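Kinesin-like protein KAR3 (Saccharomyces cerevisiae, PDB 1F9V) probably couples ATP hydrolysis in its kinesin motor domain to movement along microtubules. Local coordinates at residues E41-I45 / Q46-Q50; S254-V257 / G258-R262; L271-L274 / G275-H279; L332-A335 / S336-S340. The protein carries 2 engineered substitutions. All coordinates share one frame; numbering follows the deposited sequence.

Interaction 1: residues E41-I45 / Q46-Q50; sequences EVTKI and QNTAQ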
ATOM      1  N   GLU A  41      14.011 -17.133  -2.956  1.00 11.49           N
ATOM      2  CA  GLU A  41      15.383 -17.165  -2.467  1.00 12.73           C
ATOM      3  C   GLU A  41      16.195 -16.111  -3.189  1.00 11.56           C
ATOM      4  O   GLU A  41      16.087 -15.956  -4.402  1.00 12.45           O
ATOM      5  CB  GLU A  41      16.011 -18.539  -2.705  1.00 15.53           C
ATOM      6  CG  GLU A  41      15.470 -19.622  -1.798  1.00 21.99           C
ATOM      7  CD  GLU A  41      15.888 -21.010  -2.242  1.00 28.72           C
ATOM      8  OE1 GLU A  41      16.790 -21.110  -3.101  1.00 31.88           O
ATOM      9  OE2 GLU A  41      15.317 -22.001  -1.736  1.00 33.18           O
ATOM     10  N   VAL A  42      17.004 -15.382  -2.431  1.00 10.95           N
ATOM     11  CA  VAL A  42      17.837 -14.333  -2.992  1.00 10.46           C
ATOM     12  C   VAL A  42      19.282 -14.632  -2.639  1.00 10.77           C
ATOM     13  O   VAL A  42      19.608 -14.873  -1.478  1.00 10.51           O
ATOM     14  CB  VAL A  42      17.454 -12.938  -2.420  1.00 10.28           C
ATOM     15  CG1 VAL A  42      18.384 -11.867  -2.972  1.00 11.18           C
ATOM     16  CG2 VAL A  42      16.007 -12.615  -2.766  1.00  9.55           C
ATOM     17  N   THR A  43      20.146 -14.611  -3.645  1.00 11.50           N
ATOM     18  CA  THR A  43      21.560 -14.885  -3.436  1.00 11.91           C
ATOM     19  C   THR A  43      22.439 -13.858  -4.142  1.00 12.00           C
ATOM     20  O   THR A  43      22.164 -13.471  -5.277  1.00 12.70           O
ATOM     21  CB  THR A  43      21.940 -16.272  -3.974  1.00 12.79           C
ATOM     22  OG1 THR A  43      21.014 -17.247  -3.486  1.00 15.23           O
ATOM     23  CG2 THR A  43      23.340 -16.643  -3.526  1.00 12.90           C
ATOM     24  N   LYS A  44      23.490 -13.412  -3.461  1.00 11.92           N
ATOM     25  CA  LYS A  44      24.432 -12.460  -4.036  1.00 13.40           C
ATOM     26  C   LYS A  44      25.630 -13.283  -4.507  1.00 13.33           C
ATOM     27  O   LYS A  44      26.111 -14.153  -3.778  1.00 13.41           O
ATOM     28  CB  LYS A  44      24.869 -11.431  -2.989  1.00 12.92           C
ATOM     29  CG  LYS A  44      23.813 -10.357  -2.722  1.00 15.91           C
ATOM     30  CD  LYS A  44      24.253  -9.393  -1.624  1.00 18.83           C
ATOM     31  CE  LYS A  44      25.618  -8.784  -1.928  1.00 21.32           C
ATOM     32  NZ  LYS A  44      25.549  -7.335  -2.267  1.00 24.51           N
ATOM     33  N   ILE A  45      26.100 -13.006  -5.720  1.00 14.64           N
ATOM     34  CA  ILE A  45      27.217 -13.744  -6.307  1.00 17.28           C
ATOM     35  C   ILE A  45      28.504 -13.731  -5.479  1.00 19.38           C
ATOM     36  O   ILE A  45      29.270 -14.693  -5.514  1.00 19.65           O
ATOM     37  CB  ILE A  45      27.519 -13.232  -7.747  1.00 17.36           C
ATOM     38  CG1 ILE A  45      28.278 -14.302  -8.531  1.00 18.11           C
ATOM     39  CG2 ILE A  45      28.322 -11.947  -7.697  1.00 19.01           C
ATOM     40  CD1 ILE A  45      28.540 -13.929  -9.974  1.00 18.47           C
ATOM     41  N   GLN A  46      28.737 -12.659  -4.727  1.00 20.32           N
ATOM     42  CA  GLN A  46      29.939 -12.550  -3.905  1.00 22.93           C
ATOM     43  C   GLN A  46      30.033 -13.649  -2.848  1.00 22.33           C
ATOM     44  O   GLN A  46      31.111 -13.935  -2.339  1.00 22.46           O
ATOM     45  CB  GLN A  46      29.986 -11.184  -3.217  1.00 26.12           C
ATOM     46  CG  GLN A  46      29.041 -11.060  -2.033  1.00 32.38           C
ATOM     47  CD  GLN A  46      29.105  -9.697  -1.371  1.00 36.02           C
ATOM     48  OE1 GLN A  46      29.101  -9.588  -0.142  1.00 36.92           O
ATOM     49  NE2 GLN A  46      29.165  -8.646  -2.185  1.00 38.62           N
ATOM     50  N   ASN A  47      28.896 -14.245  -2.508  1.00 21.35           N
ATOM     51  CA  ASN A  47      28.845 -15.314  -1.521  1.00 20.95           C
ATOM     52  C   ASN A  47      27.588 -16.145  -1.739  1.00 19.65           C
ATOM     53  O   ASN A  47      26.596 -16.002  -1.018  1.00 16.21           O
ATOM     54  CB  ASN A  47      28.842 -14.739  -0.106  1.00 24.54           C
ATOM     55  CG  ASN A  47      28.883 -15.820   0.952  1.00 28.70           C
ATOM     56  OD1 ASN A  47      29.386 -16.925   0.711  1.00 30.70           O
ATOM     57  ND2 ASN A  47      28.350 -15.513   2.134  1.00 30.95           N
ATOM     58  N   THR A  48      27.641 -17.023  -2.732  1.00 17.48           N
ATOM     59  CA  THR A  48      26.498 -17.853  -3.071  1.00 18.05           C
ATOM     60  C   THR A  48      26.147 -18.914  -2.035  1.00 18.07           C
ATOM     61  O   THR A  48      25.148 -19.619  -2.183  1.00 17.82           O
ATOM     62  CB  THR A  48      26.701 -18.512  -4.450  1.00 19.14           C
ATOM     63  OG1 THR A  48      27.958 -19.198  -4.479  1.00 19.25           O
ATOM     64  CG2 THR A  48      26.694 -17.446  -5.541  1.00 17.52           C
ATOM     65  N   ALA A  49      26.960 -19.025  -0.985  1.00 18.44           N
ATOM     66  CA  ALA A  49      26.693 -19.994   0.077  1.00 19.56           C
ATOM     67  C   ALA A  49      25.604 -19.463   1.016  1.00 18.76           C
ATOM     68  O   ALA A  49      24.961 -20.231   1.727  1.00 19.09           O
ATOM     69  CB  ALA A  49      27.968 -20.283   0.867  1.00 20.44           C
ATOM     70  N   GLN A  50      25.407 -18.146   1.019  1.00 18.14           N
ATOM     71  CA  GLN A  50      24.387 -17.538   1.864  1.00 18.47           C
ATOM     72  C   GLN A  50      23.139 -17.229   1.043  1.00 16.48           C
ATOM     73  O   GLN A  50      23.106 -16.274   0.261  1.00 16.10           O
ATOM     74  CB  GLN A  50      24.907 -16.253   2.515  1.00 22.25           C
ATOM     75  CG  GLN A  50      23.815 -15.486   3.270  1.00 29.65           C
ATOM     76  CD  GLN A  50      24.342 -14.332   4.113  1.00 32.78           C
ATOM     77  OE1 GLN A  50      25.078 -13.468   3.623  1.00 34.36           O
ATOM     78  NE2 GLN A  50      23.959 -14.310   5.389  1.00 35.18           N
TER
HETATM   79  O   HOH W   1      24.336 -14.335  -0.951  1.00 13.17           O
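K44 and N47 close the chain back on itself where strand 38-44 runs out. N47 N donates to K44 O at 3.1 Å, with an N-H...O angle of 157°. The donor sits above the carbonyl plane, 45° out of it, so the bond does not use a lone pair. A type I beta turn follows from N47 to Q50, and Q50 N binds back to N47 O. Water 1 fills the bend: it accepts from K44 N at 2.8 Å and also lies 2.8 Å from N47 O and 2.6 Å from Q50 O. Residues 45-50 thus form the loop of a beta hairpin between the antiparallel strands 38-44 and 51-56. On the inner side T43 meets T48. T43 CG2 is anti to the backbone N and lies 3.4 Å from T48 CA, a tight carbon contact. T48 CG2 lies 3.8 Å from I45 O. Along another side K44 and Q46 run side by side and point the same way. The K44 chain bends at chi3 (54°), which brings K44 CE to 3.6 Å from Q46 NE2. The K44 ammonium makes its hydrogen bond elsewhere, to N326 OD1. V42 packs on I325, L329 and L332 of helix 325-338.

Interaction 2: residues S254-V257 / G258-R262; sequences SQVV and GDRLR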
ATOM      1  N   SER A 254      24.213  10.465   7.789  1.00 23.34           N
ATOM      2  CA  SER A 254      25.421  11.194   8.130  1.00 23.70           C
ATOM      3  C   SER A 254      26.019  11.892   6.909  1.00 23.80           C
ATOM      4  O   SER A 254      26.954  12.679   7.033  1.00 24.89           O
ATOM      5  CB  SER A 254      26.449  10.236   8.742  1.00 24.19           C
ATOM      6  OG  SER A 254      27.215   9.596   7.734  1.00 25.99           O
ATOM      7  N   GLN A 255      25.469  11.625   5.731  1.00 22.33           N
ATOM      8  CA  GLN A 255      26.000  12.227   4.518  1.00 23.26           C
ATOM      9  C   GLN A 255      25.100  13.248   3.831  1.00 21.65           C
ATOM     10  O   GLN A 255      25.446  13.755   2.766  1.00 22.46           O
ATOM     11  CB  GLN A 255      26.356  11.128   3.523  1.00 26.82           C
ATOM     12  CG  GLN A 255      27.203  10.026   4.117  1.00 32.20           C
ATOM     13  CD  GLN A 255      28.401   9.712   3.256  1.00 35.31           C
ATOM     14  OE1 GLN A 255      28.566   8.585   2.786  1.00 36.54           O
ATOM     15  NE2 GLN A 255      29.250  10.714   3.036  1.00 36.80           N
ATOM     16  N   VAL A 256      23.950  13.549   4.426  1.00 18.74           N
ATOM     17  CA  VAL A 256      23.027  14.525   3.840  1.00 14.98           C
ATOM     18  C   VAL A 256      22.877  15.767   4.724  1.00 13.37           C
ATOM     19  O   VAL A 256      23.149  15.723   5.923  1.00 12.94           O
ATOM     20  CB  VAL A 256      21.630  13.902   3.609  1.00 14.80           C
ATOM     21  CG1 VAL A 256      21.700  12.909   2.460  1.00 15.41           C
ATOM     22  CG2 VAL A 256      21.130  13.220   4.884  1.00 12.62           C
ATOM     23  N   VAL A 257      22.451  16.874   4.128  1.00 11.47           N
ATOM     24  CA  VAL A 257      22.268  18.118   4.871  1.00 11.97           C
ATOM     25  C   VAL A 257      21.031  18.859   4.380  1.00 12.24           C
ATOM     26  O   VAL A 257      20.395  18.454   3.404  1.00 11.74           O
ATOM     27  CB  VAL A 257      23.476  19.061   4.699  1.00 11.55           C
ATOM     28  CG1 VAL A 257      24.714  18.445   5.325  1.00 11.91           C
ATOM     29  CG2 VAL A 257      23.698  19.352   3.218  1.00 10.61           C
ATOM     30  N   GLY A 258      20.698  19.948   5.069  1.00 12.44           N
ATOM     31  CA  GLY A 258      19.561  20.772   4.693  1.00 11.23           C
ATOM     32  C   GLY A 258      18.238  20.061   4.490  1.00 10.77           C
ATOM     33  O   GLY A 258      17.859  19.180   5.259  1.00 10.48           O
ATOM     34  N   ASP A 259      17.534  20.459   3.438  1.00 12.03           N
ATOM     35  CA  ASP A 259      16.237  19.887   3.111  1.00 13.52           C
ATOM     36  C   ASP A 259      16.318  18.385   2.863  1.00 12.45           C
ATOM     37  O   ASP A 259      15.393  17.648   3.193  1.00 12.58           O
ATOM     38  CB  ASP A 259      15.650  20.595   1.888  1.00 16.29           C
ATOM     39  CG  ASP A 259      15.422  22.082   2.127  1.00 19.74           C
ATOM     40  OD1 ASP A 259      15.235  22.491   3.297  1.00 23.32           O
ATOM     41  OD2 ASP A 259      15.428  22.847   1.141  1.00 24.27           O
ATOM     42  N   ARG A 260      17.425  17.930   2.286  1.00 12.03           N
ATOM     43  CA  ARG A 260      17.597  16.502   2.020  1.00 11.09           C
ATOM     44  C   ARG A 260      17.686  15.735   3.334  1.00  9.52           C
ATOM     45  O   ARG A 260      17.110  14.653   3.479  1.00  9.94           O
ATOM     46  CB  ARG A 260      18.861  16.262   1.194  1.00 12.23           C
ATOM     47  CG  ARG A 260      19.253  14.801   1.103  1.00 15.85           C
ATOM     48  CD  ARG A 260      18.177  13.993   0.412  1.00 18.41           C
ATOM     49  NE  ARG A 260      18.050  14.373  -0.988  1.00 20.37           N
ATOM     50  CZ  ARG A 260      17.709  13.535  -1.959  1.00 22.16           C
ATOM     51  NH1 ARG A 260      17.456  12.263  -1.673  1.00 24.60           N
ATOM     52  NH2 ARG A 260      17.626  13.968  -3.213  1.00 22.75           N
ATOM     53  N   LEU A 261      18.411  16.301   4.292  1.00  9.80           N
ATOM     54  CA  LEU A 261      18.563  15.679   5.601  1.00 10.10           C
ATOM     55  C   LEU A 261      17.212  15.581   6.298  1.00 10.71           C
ATOM     56  O   LEU A 261      16.848  14.534   6.828  1.00 10.56           O
ATOM     57  CB  LEU A 261      19.518  16.503   6.467  1.00 10.16           C
ATOM     58  CG  LEU A 261      19.526  16.209   7.970  1.00 10.55           C
ATOM     59  CD1 LEU A 261      19.872  14.749   8.218  1.00 10.85           C
ATOM     60  CD2 LEU A 261      20.527  17.122   8.654  1.00 11.30           C
ATOM     61  N   ARG A 262      16.463  16.678   6.293  1.00 11.39           N
ATOM     62  CA  ARG A 262      15.171  16.685   6.956  1.00 12.16           C
ATOM     63  C   ARG A 262      14.220  15.666   6.360  1.00 11.93           C
ATOM     64  O   ARG A 262      13.527  14.962   7.092  1.00 11.58           O
ATOM     65  CB  ARG A 262      14.563  18.085   6.897  1.00 15.63           C
ATOM     66  CG  ARG A 262      15.492  19.165   7.462  1.00 20.92           C
ATOM     67  CD  ARG A 262      15.358  19.320   8.979  1.00 25.17           C
ATOM     68  NE  ARG A 262      16.368  18.565   9.718  1.00 27.62           N
ATOM     69  CZ  ARG A 262      17.207  19.091  10.607  1.00 28.39           C
ATOM     70  NH1 ARG A 262      17.173  20.392  10.879  1.00 29.35           N
ATOM     71  NH2 ARG A 262      18.077  18.310  11.238  1.00 29.27           N
TER
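V256 packs against the first turn of helix 258-281 through both of its methyls. V256 CG1 lies 3.4 Å from R260 CG, and V256 CG2 lies 3.6 Å from L261 CA. V256 CG2 also meets the end of the leucine, 3.9 Å from L261 CD1. L261 holds its CG anti to the backbone N (chi1 165°). Its CB lies against the backbone of V257, 3.5 Å from V257 C, while L261 CD1 reaches V256. L261 N donates to V257 O at 3.1 Å, and that bond is fairly straight at the hydrogen (156°). An alanine in place of L261 would probably cost V256 CG2 its contact with CD1 and open a gap beside V253. The backbone is also tight at G258. Its phi is positive (52°), which favours glycine, and a CB there would come within 3.0 Å of V257 C. The other side is loose. V257 turns its CB away from the helix. R260 touches V256 with its aliphatic root alone; its guanidinium bends off and makes a weak, long ion pair with E263. In kinesins the loop after strand 235-244 and the helix that follows belong to the switch II region, and the order of elements here is consistent with that. The contact lies at the N-terminal end of helix 258-281. V256 rests on I251 and L261 on V253, both in the loop that comes from strand 235-244.

Interaction 3: residues L271-L274 / G275-H279; sequences LSCL and GDVIH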
ATOM      1  N   LEU A 271       8.650   5.435   7.836  1.00  8.78           N
ATOM      2  CA  LEU A 271       8.645   4.044   7.385  1.00  8.17           C
ATOM      3  C   LEU A 271       8.943   3.091   8.537  1.00  8.16           C
ATOM      4  O   LEU A 271       8.356   2.013   8.629  1.00  8.71           O
ATOM      5  CB  LEU A 271       9.650   3.848   6.246  1.00  8.52           C
ATOM      6  CG  LEU A 271       9.259   4.525   4.924  1.00  9.07           C
ATOM      7  CD1 LEU A 271      10.314   4.211   3.864  1.00  9.52           C
ATOM      8  CD2 LEU A 271       7.871   4.054   4.467  1.00  8.77           C
ATOM      9  N   SER A 272       9.845   3.497   9.423  1.00  8.43           N
ATOM     10  CA  SER A 272      10.186   2.675  10.574  1.00 10.23           C
ATOM     11  C   SER A 272       8.953   2.486  11.459  1.00  9.85           C
ATOM     12  O   SER A 272       8.646   1.376  11.907  1.00  9.36           O
ATOM     13  CB  SER A 272      11.290   3.346  11.383  1.00 11.52           C
ATOM     14  OG  SER A 272      11.440   2.705  12.635  1.00 19.34           O
ATOM     15  N   CYS A 273       8.247   3.587  11.703  1.00  9.35           N
ATOM     16  CA  CYS A 273       7.053   3.556  12.533  1.00  8.24           C
ATOM     17  C   CYS A 273       5.974   2.679  11.895  1.00  6.81           C
ATOM     18  O   CYS A 273       5.328   1.887  12.575  1.00  7.70           O
ATOM     19  CB  CYS A 273       6.516   4.979  12.737  1.00  9.36           C
ATOM     20  SG  CYS A 273       4.984   5.038  13.691  1.00 12.04           S
ATOM     21  N   LEU A 274       5.777   2.823  10.590  1.00  6.54           N
ATOM     22  CA  LEU A 274       4.774   2.017   9.900  1.00  6.42           C
ATOM     23  C   LEU A 274       5.072   0.532  10.096  1.00  6.11           C
ATOM     24  O   LEU A 274       4.183  -0.252  10.422  1.00  7.10           O
ATOM     25  CB  LEU A 274       4.754   2.354   8.407  1.00  7.21           C
ATOM     26  CG  LEU A 274       3.793   1.524   7.548  1.00  6.87           C
ATOM     27  CD1 LEU A 274       2.353   1.769   7.987  1.00  9.32           C
ATOM     28  CD2 LEU A 274       3.975   1.889   6.089  1.00  8.44           C
ATOM     29  N   GLY A 275       6.334   0.152   9.909  1.00  7.15           N
ATOM     30  CA  GLY A 275       6.711  -1.238  10.081  1.00  7.73           C
ATOM     31  C   GLY A 275       6.450  -1.712  11.498  1.00  8.67           C
ATOM     32  O   GLY A 275       5.945  -2.820  11.714  1.00  8.23           O
ATOM     33  N   ASP A 276       6.792  -0.873  12.474  1.00  9.05           N
ATOM     34  CA  ASP A 276       6.587  -1.224  13.872  1.00  9.45           C
ATOM     35  C   ASP A 276       5.105  -1.408  14.183  1.00  7.70           C
ATOM     36  O   ASP A 276       4.719  -2.343  14.883  1.00  8.39           O
ATOM     37  CB  ASP A 276       7.170  -0.144  14.786  1.00 10.38           C
ATOM     38  CG  ASP A 276       8.682  -0.166  14.822  1.00 12.14           C
ATOM     39  OD1 ASP A 276       9.277  -1.228  14.549  1.00 14.90           O
ATOM     40  OD2 ASP A 276       9.280   0.883  15.127  1.00 15.48           O
ATOM     41  N   VAL A 277       4.278  -0.511  13.661  1.00  7.13           N
ATOM     42  CA  VAL A 277       2.839  -0.580  13.896  1.00  7.76           C
ATOM     43  C   VAL A 277       2.224  -1.840  13.273  1.00  7.22           C
ATOM     44  O   VAL A 277       1.500  -2.576  13.939  1.00  8.55           O
ATOM     45  CB  VAL A 277       2.128   0.698  13.344  1.00  8.16           C
ATOM     46  CG1 VAL A 277       0.622   0.494  13.276  1.00  8.06           C
ATOM     47  CG2 VAL A 277       2.450   1.890  14.238  1.00  8.61           C
ATOM     48  N   ILE A 278       2.515  -2.095  11.999  1.00  7.82           N
ATOM     49  CA  ILE A 278       1.959  -3.274  11.332  1.00  6.34           C
ATOM     50  C   ILE A 278       2.462  -4.559  11.989  1.00  7.38           C
ATOM     51  O   ILE A 278       1.702  -5.509  12.171  1.00  8.72           O
ATOM     52  CB  ILE A 278       2.313  -3.301   9.820  1.00  8.29           C
ATOM     53  CG1 ILE A 278       1.843  -2.008   9.136  1.00  9.62           C
ATOM     54  CG2 ILE A 278       1.659  -4.511   9.152  1.00  8.50           C
ATOM     55  CD1 ILE A 278       0.371  -1.735   9.259  1.00 10.74           C
ATOM     56  N   HIS A 279       3.739  -4.593  12.356  1.00  8.54           N
ATOM     57  CA  HIS A 279       4.279  -5.782  13.000  1.00  9.28           C
ATOM     58  C   HIS A 279       3.542  -6.040  14.319  1.00 10.09           C
ATOM     59  O   HIS A 279       3.143  -7.168  14.613  1.00 10.33           O
ATOM     60  CB  HIS A 279       5.780  -5.618  13.273  1.00 10.41           C
ATOM     61  CG  HIS A 279       6.372  -6.744  14.067  1.00 11.24           C
ATOM     62  ND1 HIS A 279       6.865  -7.889  13.480  1.00 12.96           N
ATOM     63  CD2 HIS A 279       6.520  -6.911  15.402  1.00 11.25           C
ATOM     64  CE1 HIS A 279       7.291  -8.714  14.420  1.00 13.61           C
ATOM     65  NE2 HIS A 279       7.093  -8.146  15.594  1.00 13.83           N
TER
HETATM   66  O   HOH W   2       9.912   3.280  14.614  1.00 27.16           O
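L274, G275 and C273 carry this contact in the middle of helix 258-281. L274 lies side by side with I278. The two point the same way, and L274 CD1 meets I278 CG1 at 4.0 Å. Their backbones are joined by a nearly straight bond from I278 N to L274 O, 2.9 Å long with an N-H...O angle of 176°. G275 has no side chain, and its part is made by backbone: G275 N donates to L271 O at 3.0 Å. C273 faces another side. Its sulfur, C273 SG, touches V277 CG2 at 4.1 Å, an apolar contact one turn apart, while V277 N binds C273 O at 2.8 Å. These are the i to i+4 bonds of a regular alpha helix. The exposed edge is polar. Water 2 bridges one turn there, 2.6 Å from S272 OG and donating to D276 OD2 at 2.5 Å. The other carboxylate oxygen, D276 OD1, forms a salt bridge with K337 NZ, so each oxygen has its own partner. The apolar sides pack into the motor domain core. C273, L274 and V277 touch T299, and I278 touches L306, both of helix 297-306. V277 also meets F293. Toward the central sheet, L271 lies on Y91 and L274 on F89 of strand 86-91.

Interaction 4: residues L332-A335 / S336-S340; sequences LRFA and SKVNS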
ATOM      1  N   LEU A 332      12.835  -6.768   1.379  1.00  7.59           N
ATOM      2  CA  LEU A 332      12.321  -8.081   1.743  1.00  7.90           C
ATOM      3  C   LEU A 332      12.404  -8.282   3.247  1.00  8.46           C
ATOM      4  O   LEU A 332      11.576  -8.980   3.836  1.00  8.67           O
ATOM      5  CB  LEU A 332      13.096  -9.183   1.005  1.00  8.67           C
ATOM      6  CG  LEU A 332      12.806  -9.235  -0.504  1.00  9.36           C
ATOM      7  CD1 LEU A 332      13.780 -10.184  -1.197  1.00 10.00           C
ATOM      8  CD2 LEU A 332      11.369  -9.685  -0.730  1.00 10.88           C
ATOM      9  N   ARG A 333      13.400  -7.668   3.877  1.00  8.13           N
ATOM     10  CA  ARG A 333      13.517  -7.784   5.321  1.00  9.44           C
ATOM     11  C   ARG A 333      12.376  -6.972   5.961  1.00  8.48           C
ATOM     12  O   ARG A 333      11.811  -7.380   6.980  1.00  8.30           O
ATOM     13  CB  ARG A 333      14.884  -7.287   5.786  1.00 11.17           C
ATOM     14  CG  ARG A 333      15.898  -8.419   5.959  1.00 15.83           C
ATOM     15  CD  ARG A 333      17.270  -7.899   6.376  1.00 18.63           C
ATOM     16  NE  ARG A 333      18.300  -8.419   5.489  1.00 25.99           N
ATOM     17  CZ  ARG A 333      19.067  -7.669   4.705  1.00 26.34           C
ATOM     18  NH1 ARG A 333      18.929  -6.352   4.694  1.00 28.30           N
ATOM     19  NH2 ARG A 333      19.951  -8.242   3.908  1.00 28.71           N
ATOM     20  N   PHE A 334      12.028  -5.837   5.358  1.00  8.47           N
ATOM     21  CA  PHE A 334      10.916  -5.039   5.878  1.00  8.57           C
ATOM     22  C   PHE A 334       9.632  -5.861   5.706  1.00  8.67           C
ATOM     23  O   PHE A 334       8.822  -5.974   6.629  1.00  8.96           O
ATOM     24  CB  PHE A 334      10.785  -3.717   5.117  1.00  9.63           C
ATOM     25  CG  PHE A 334       9.597  -2.883   5.547  1.00 11.15           C
ATOM     26  CD1 PHE A 334       8.360  -3.040   4.933  1.00 10.47           C
ATOM     27  CD2 PHE A 334       9.718  -1.950   6.574  1.00 11.33           C
ATOM     28  CE1 PHE A 334       7.256  -2.278   5.335  1.00 11.67           C
ATOM     29  CE2 PHE A 334       8.619  -1.186   6.979  1.00 11.68           C
ATOM     30  CZ  PHE A 334       7.395  -1.352   6.360  1.00 10.67           C
ATOM     31  N   ALA A 335       9.454  -6.437   4.518  1.00  8.63           N
ATOM     32  CA  ALA A 335       8.281  -7.257   4.227  1.00  8.89           C
ATOM     33  C   ALA A 335       8.128  -8.382   5.241  1.00  8.21           C
ATOM     34  O   ALA A 335       7.020  -8.673   5.689  1.00  8.49           O
ATOM     35  CB  ALA A 335       8.387  -7.837   2.824  1.00  9.93           C
ATOM     36  N   SER A 336       9.243  -9.027   5.586  1.00  7.89           N
ATOM     37  CA  SER A 336       9.234 -10.117   6.559  1.00  9.39           C
ATOM     38  C   SER A 336       8.809  -9.620   7.945  1.00 10.12           C
ATOM     39  O   SER A 336       8.119 -10.322   8.689  1.00 10.49           O
ATOM     40  CB  SER A 336      10.627 -10.756   6.652  1.00 11.00           C
ATOM     41  OG  SER A 336      11.034 -11.273   5.393  1.00 13.74           O
ATOM     42  N   LYS A 337       9.228  -8.405   8.289  1.00 10.91           N
ATOM     43  CA  LYS A 337       8.873  -7.830   9.579  1.00 11.21           C
ATOM     44  C   LYS A 337       7.370  -7.561   9.667  1.00 11.76           C
ATOM     45  O   LYS A 337       6.755  -7.759  10.719  1.00 10.62           O
ATOM     46  CB  LYS A 337       9.643  -6.531   9.807  1.00 12.90           C
ATOM     47  CG  LYS A 337       9.221  -5.792  11.069  1.00 15.05           C
ATOM     48  CD  LYS A 337       9.949  -4.468  11.209  1.00 15.79           C
ATOM     49  CE  LYS A 337       9.514  -3.736  12.464  1.00 17.41           C
ATOM     50  NZ  LYS A 337      10.450  -2.625  12.787  1.00 20.77           N
ATOM     51  N   VAL A 338       6.767  -7.131   8.562  1.00  9.99           N
ATOM     52  CA  VAL A 338       5.341  -6.845   8.602  1.00 10.75           C
ATOM     53  C   VAL A 338       4.456  -8.085   8.427  1.00 11.15           C
ATOM     54  O   VAL A 338       3.241  -8.006   8.565  1.00  9.91           O
ATOM     55  CB  VAL A 338       4.963  -5.745   7.582  1.00 11.06           C
ATOM     56  CG1 VAL A 338       5.602  -4.437   7.999  1.00 10.89           C
ATOM     57  CG2 VAL A 338       5.415  -6.119   6.190  1.00 11.88           C
ATOM     58  N   ASN A 339       5.068  -9.233   8.132  1.00 11.00           N
ATOM     59  CA  ASN A 339       4.323 -10.488   8.004  1.00 10.16           C
ATOM     60  C   ASN A 339       3.719 -10.706   9.395  1.00 10.74           C
ATOM     61  O   ASN A 339       4.415 -10.536  10.396  1.00 11.31           O
ATOM     62  CB  ASN A 339       5.278 -11.654   7.718  1.00 10.58           C
ATOM     63  CG  ASN A 339       5.359 -12.017   6.246  1.00 11.30           C
ATOM     64  OD1 ASN A 339       4.435 -11.771   5.474  1.00 10.51           O
ATOM     65  ND2 ASN A 339       6.481 -12.623   5.852  1.00 11.84           N
ATOM     66  N   SER A 340       2.449 -11.083   9.475  1.00 10.54           N
ATOM     67  CA  SER A 340       1.839 -11.310  10.786  1.00 11.42           C
ATOM     68  C   SER A 340       2.076 -12.744  11.269  1.00 13.16           C
ATOM     69  O   SER A 340       2.561 -13.591  10.508  1.00 12.97           O
ATOM     70  CB  SER A 340       0.335 -11.013  10.734  1.00 11.88           C
ATOM     71  OG  SER A 340      -0.391 -12.140  10.280  1.00 12.10           O
TER
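F334 carries its ring anti to the backbone N (chi1 176°), which swings it along the helix toward V338. S336 instead sets OG anti to its carbonyl carbon (chi1 -60°), which turns the hydroxyl back toward L332. S336 OG donates to L332 O at 2.8 Å, and S336 N donates to the same oxygen of L332 at 2.9 Å. The two donors come from opposite faces of the carbonyl plane, so L332 O is gripped twice. With an alanine at S336 the hydroxyl bond is lost, and L332 O would probably keep just the backbone amide of this pair. V338 CG1 approaches the F334 ring obliquely. This V338 CG1 lies 3.8 Å from F334 CE1 and 4.2 Å from the ring centroid, an off-centre CH-pi contact. V338 N binds F334 O at 3.0 Å and also makes a weak bond to A335 O at 3.3 Å. V338 CG2 sits close to that second carbonyl, 3.1 Å from A335 O. This is the last turn of helix 325-338, which in the kinesin fold lies against the central beta sheet. A335 and V338 touch V7 of strand 4-11. F334 and V338 touch M314 of strand 311-318, and the F334 ring stacks with Y91. L332 and S336 lie on F54 of strand 51-56. Beyond the helix N339 ND2 binds K55 O.

In the fold
All four contacts are local and follow one another in series; none nests in or crosses another. From the N terminus, interaction 1 closes the hairpin loop of the small three-strand sheet. Interaction 2 joins a loop to the start of helix 258-281, and interaction 3 lies further down the same helix, with centres about 23 Å apart. Interaction 4 falls at the end of helix 325-338. It is the meeting point: V42 of interaction 1 packs on its L332, D276 of interaction 3 pairs with K337 NZ, and H279 probably bonds to K337 O. F334 also packs on G275. Helix 325-338 thus ties the small sheet to helix 258-281. Interaction 2 touches none of the others and shares just its helix with interaction 3.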